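Long-range contact in Protease/Reverse transcriptase/ribonuclease H (Eastern chimpanzee simian foamy virus, PDB 7KSF), which combines an aspartic protease with a reverse transcriptase and ribonuclease H, and probably processes viral polyproteins and copies the viral RNA genome into DNA: residues P148-T153 against P257-S262. The protein carries 1 engineered substitution. Numbering follows the deposited sequence.
Sequences PHNIAT and PITPES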
loop_
_atom_site.group_PDB
_atom_site.type_symbol
_atom_site.label_atom_id
_atom_site.label_comp_id
_atom_site.label_asym_id
_atom_site.label_seq_id
_atom_site.Cartn_x
_atom_site.Cartn_y
_atom_site.Cartn_z
ATOM N N PRO A 148 -10.275 28.552 -9.990
ATOM C CA PRO A 148 -10.281 27.387 -10.881
ATOM C C PRO A 148 -9.078 27.370 -11.813
ATOM O O PRO A 148 -8.600 28.409 -12.269
ATOM C CB PRO A 148 -11.591 27.545 -11.661
ATOM C CG PRO A 148 -12.461 28.364 -10.765
ATOM C CD PRO A 148 -11.530 29.317 -10.072
ATOM N N HIS A 149 -8.598 26.164 -12.094
ATOM C CA HIS A 149 -7.406 25.979 -12.909
ATOM C C HIS A 149 -7.731 26.066 -14.395
ATOM O O HIS A 149 -8.825 25.703 -14.837
ATOM C CB HIS A 149 -6.755 24.627 -12.609
ATOM C CG HIS A 149 -6.289 24.475 -11.195
ATOM N ND1 HIS A 149 -4.964 24.289 -10.867
ATOM C CD2 HIS A 149 -6.970 24.473 -10.025
ATOM C CE1 HIS A 149 -4.846 24.182 -9.555
ATOM N NE2 HIS A 149 -6.050 24.291 -9.020
ATOM N N ASN A 150 -6.763 26.548 -15.163
ATOM C CA ASN A 150 -6.835 26.566 -16.618
ATOM C C ASN A 150 -5.852 25.532 -17.148
ATOM O O ASN A 150 -4.638 25.678 -16.973
ATOM C CB ASN A 150 -6.518 27.954 -17.173
ATOM C CG ASN A 150 -6.789 28.061 -18.662
ATOM O OD1 ASN A 150 -7.905 28.359 -19.081
ATOM N ND2 ASN A 150 -5.760 27.820 -19.470
ATOM N N ILE A 151 -6.379 24.485 -17.773
ATOM C CA ILE A 151 -5.562 23.410 -18.312
ATOM C C ILE A 151 -5.594 23.403 -19.839
ATOM O O ILE A 151 -5.290 22.388 -20.462
ATOM C CB ILE A 151 -5.987 22.046 -17.743
ATOM C CG1 ILE A 151 -7.419 21.717 -18.166
ATOM C CG2 ILE A 151 -5.880 22.050 -16.232
ATOM C CD1 ILE A 151 -7.874 20.333 -17.755
ATOM N N ALA A 152 -5.965 24.526 -20.450
ATOM C CA ALA A 152 -6.052 24.617 -21.907
ATOM C C ALA A 152 -4.776 25.194 -22.507
ATOM O O ALA A 152 -4.816 26.088 -23.350
ATOM C CB ALA A 152 -7.264 25.449 -22.307
ATOM N N THR A 153 -3.632 24.685 -22.058
ATOM C CA THR A 153 -2.336 25.101 -22.572
ATOM C C THR A 153 -1.990 24.300 -23.819
ATOM O O THR A 153 -2.219 23.087 -23.879
ATOM C CB THR A 153 -1.243 24.916 -21.515
ATOM O OG1 THR A 153 -1.181 23.537 -21.126
ATOM C CG2 THR A 153 -1.539 25.770 -20.289
ATOM N N PRO A 257 -11.452 22.441 -8.949
ATOM C CA PRO A 257 -12.221 22.671 -10.173
ATOM C C PRO A 257 -11.380 23.325 -11.257
ATOM O O PRO A 257 -10.437 24.071 -10.985
ATOM C CB PRO A 257 -13.345 23.601 -9.706
ATOM C CG PRO A 257 -12.731 24.374 -8.592
ATOM C CD PRO A 257 -11.761 23.436 -7.907
ATOM N N ILE A 258 -11.734 23.024 -12.499
ATOM C CA ILE A 258 -11.081 23.610 -13.650
ATOM C C ILE A 258 -11.981 24.689 -14.233
ATOM O O ILE A 258 -13.171 24.770 -13.931
ATOM C CB ILE A 258 -10.712 22.548 -14.712
ATOM C CG1 ILE A 258 -11.968 22.039 -15.416
ATOM C CG2 ILE A 258 -9.961 21.398 -14.072
ATOM C CD1 ILE A 258 -11.685 21.040 -16.513
ATOM N N THR A 259 -11.408 25.536 -15.086
ATOM C CA THR A 259 -12.147 26.649 -15.656
ATOM C C THR A 259 -13.209 26.145 -16.634
ATOM O O THR A 259 -13.018 25.128 -17.303
ATOM C CB THR A 259 -11.200 27.614 -16.367
ATOM O OG1 THR A 259 -11.951 28.707 -16.913
ATOM C CG2 THR A 259 -10.460 26.911 -17.488
ATOM N N PRO A 260 -14.367 26.948 -16.516
ATOM C CA PRO A 260 -15.443 26.506 -17.420
ATOM C C PRO A 260 -15.014 26.391 -18.874
ATOM O O PRO A 260 -15.605 25.605 -19.624
ATOM C CB PRO A 260 -16.516 27.586 -17.224
ATOM C CG PRO A 260 -16.272 28.100 -15.836
ATOM C CD PRO A 260 -14.782 28.089 -15.679
ATOM N N GLU A 261 -13.996 27.142 -19.297
ATOM C CA GLU A 261 -13.528 27.034 -20.673
ATOM C C GLU A 261 -12.845 25.696 -20.936
ATOM O O GLU A 261 -12.880 25.200 -22.068
ATOM C CB GLU A 261 -12.578 28.189 -20.995
ATOM C CG GLU A 261 -12.131 28.241 -22.448
ATOM C CD GLU A 261 -11.246 29.438 -22.739
ATOM O OE1 GLU A 261 -10.976 30.220 -21.805
ATOM O OE2 GLU A 261 -10.822 29.594 -23.907
ATOM N N SER A 262 -12.230 25.096 -19.915
ATOM C CA SER A 262 -11.451 23.872 -20.082
ATOM C C SER A 262 -12.281 22.603 -19.959
ATOM O O SER A 262 -11.708 21.506 -19.995
ATOM C CB SER A 262 -10.315 23.823 -19.058
ATOM O OG SER A 262 -9.338 24.810 -19.319
#
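Three groups converge on P257 O: the backbone N of H149, the CA of P148 and the edge of the H149 imidazole. H149 N donates a hydrogen bond of 3.0 Å to P257 O. That bond is nearly straight, 165° at the hydrogen, and lies in the carbonyl plane on a lone pair. P148 CA adds a CH···O contact of 3.3 Å to P257 O, and H149 CD2 approaches the same oxygen near the ring plane. The partner bond runs from T259 N to H149 O at 2.6 Å. It is more bent, with 143° at the hydrogen. Because H149 bonds to the residues flanking I258 on both sides, the pattern is that of a single parallel beta bridge.

Beyond it the segment 257-262 turns, S262 N bonding back to T259 O at 2.7 Å, and S262 then faces the segment 148-153. Its OG stands anti to its own carbonyl carbon (chi1 -68°). There S262 OG accepts a weak bond of 3.4 Å from I151 N. The side chains of N150 and T259 lie side by side, pointing the same way, with N150 OD1 against the T259 methyl CG2. On the apolar side, I151 and I258 meet through their CD1 methyls, 4.1 Å apart.

The bridge thus ties the loop between helices 117-129 and 171-184 to the one joining strands 243-249 and 268-270 in the reverse transcriptase. L290 of helix 287-299 packs against H149 and I151, while the backbones of I258 and T278, which follows strand 273-277, are hydrogen-bonded.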